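Local coordinates for protein haloacid dehalogenase-like hydrolase (Bacteroides thetaiotaomicron, PDB 2RAR) that is probably a magnesium-dependent phosphatase of the haloacid dehalogenase superfamily, hydrolysing phosphate esters, at residues A[44-49]-A[66-71]. The protein carries 1 engineered substitution. Residues are numbered along the deposited sequence; the frame is centred on the assembly and turned at random.
Sequences GRPKAI and ITMNGA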
# COMPACT_ATOMS: atom_id res chain seq x y z
N GLY A 44 -0.87 0.37 0.14
CA GLY A 44 -1.76 1.31 -0.54
C GLY A 44 -3.10 1.34 0.23
O GLY A 44 -3.83 2.34 0.06
N ARG A 45 -3.44 0.42 1.09
CA ARG A 45 -4.70 0.48 1.81
C ARG A 45 -4.73 1.52 2.92
O ARG A 45 -3.70 1.82 3.54
CB ARG A 45 -4.95 -0.85 2.59
CG ARG A 45 -5.13 -2.04 1.64
CD ARG A 45 -5.45 -3.17 2.62
NE ARG A 45 -5.49 -4.42 1.85
CZ ARG A 45 -6.44 -5.36 1.90
NH1 ARG A 45 -7.44 -5.21 2.75
NH2 ARG A 45 -6.35 -6.36 0.99
N PRO A 46 -5.89 2.15 3.18
CA PRO A 46 -6.02 3.03 4.32
C PRO A 46 -6.28 2.08 5.52
O PRO A 46 -6.71 0.92 5.37
CB PRO A 46 -7.30 3.86 4.09
CG PRO A 46 -8.03 3.03 3.06
CD PRO A 46 -6.98 2.28 2.21
N LYS A 47 -6.03 2.56 6.72
CA LYS A 47 -6.20 1.77 7.95
C LYS A 47 -7.60 1.14 8.06
O LYS A 47 -7.75 -0.00 8.44
CB LYS A 47 -5.93 2.68 9.23
CG LYS A 47 -6.35 2.14 10.52
CD LYS A 47 -5.98 3.13 11.62
CE LYS A 47 -6.90 2.83 12.83
NZ LYS A 47 -6.79 3.89 13.91
N ALA A 48 -8.63 1.88 7.52
CA ALA A 48 -9.98 1.44 7.61
C ALA A 48 -10.25 0.10 6.91
O ALA A 48 -11.23 -0.55 7.28
CB ALA A 48 -10.85 2.48 6.97
N ILE A 49 -9.37 -0.31 5.99
CA ILE A 49 -9.66 -1.55 5.33
C ILE A 49 -8.50 -2.49 5.52
O ILE A 49 -8.37 -3.44 4.76
CB ILE A 49 -9.96 -1.35 3.83
CG1 ILE A 49 -8.79 -0.74 3.04
CG2 ILE A 49 -11.26 -0.48 3.65
CD1 ILE A 49 -9.08 -0.75 1.48
N ILE A 66 2.82 2.62 7.27
CA ILE A 66 2.77 3.54 6.11
C ILE A 66 1.50 3.10 5.41
O ILE A 66 1.44 1.98 4.92
CB ILE A 66 4.00 3.36 5.21
CG1 ILE A 66 5.23 3.89 5.97
CG2 ILE A 66 3.78 4.03 3.88
CD1 ILE A 66 6.53 3.22 5.37
N THR A 67 0.50 4.00 5.44
CA THR A 67 -0.78 3.59 4.76
C THR A 67 -1.07 4.59 3.69
O THR A 67 -0.42 5.65 3.54
CB THR A 67 -2.00 3.51 5.77
OG1 THR A 67 -2.32 4.88 6.21
CG2 THR A 67 -1.60 2.68 6.97
N MET A 68 -2.02 4.25 2.83
CA MET A 68 -2.37 5.15 1.71
C MET A 68 -1.17 5.56 0.92
O MET A 68 -0.95 6.74 0.56
CB MET A 68 -3.22 6.39 2.18
CG MET A 68 -4.51 5.85 2.79
SD MET A 68 -5.71 7.26 2.92
CE MET A 68 -5.83 7.39 4.67
N ASN A 69 -0.29 4.60 0.63
CA ASN A 69 0.90 4.84 -0.21
C ASN A 69 1.80 5.95 0.35
O ASN A 69 2.48 6.57 -0.45
CB ASN A 69 0.51 5.12 -1.68
CG ASN A 69 -0.21 3.91 -2.24
OD1 ASN A 69 0.44 2.86 -2.41
ND2 ASN A 69 -1.57 4.02 -2.38
N GLY A 70 1.84 6.13 1.65
CA GLY A 70 2.74 7.12 2.22
C GLY A 70 1.98 8.40 2.59
O GLY A 70 2.54 9.27 3.30
N ALA A 71 0.69 8.51 2.21
CA ALA A 71 -0.02 9.75 2.62
C ALA A 71 -0.54 9.77 4.01
O ALA A 71 -1.14 10.74 4.47
CB ALA A 71 -1.20 10.02 1.52
O HOH W 1 -4.88 5.11 6.97
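Met68 N donates the one direct hydrogen bond between 44-49 and 66-71, to Arg45 O at 3.0 Å. The N-H is nearly straight on the acceptor (165°) but reaches the oxygen from above the carbonyl plane. A CA-H...O contact from Met68 to Gly44 O runs beside it. One water adds an indirect polar link, accepting from Lys47 N and donating to Thr67 OG1 at 2.7 Å; that hydroxyl is also hydrogen-bonded to Tyr72 O.

Apolar packing falls to Pro46 and Met68. Met68 CG lies 3.5 Å from Pro46 CA, and the bend at chi3 (-114°) brings CE back to 3.9 Å from Pro46 CB, with the thioether running alongside that atom.

Asn69 makes the third kind of contact: its amide lies against Gly44, with OD1 and ND2 each 3.3 Å from Gly44 CA, where a side chain would meet OD1. Gln149 and Asp180 accept from ND2, and Asn214 donates to OD1. With an alanine in place of Asn69, those three would probably lose their common partner and a gap would open beside Gly44, whose N is hydrogen-bonded to an oxygen of the bound oxido(dioxo)vanadium.

The contact joins the loop after strand 38-42 to the end of its parallel neighbour 64-67 and the turn that follows, in the HAD core sheet near the magnesium site; strands 104-107 and 112-115 cover Pro46, and 72-75 touches Thr67.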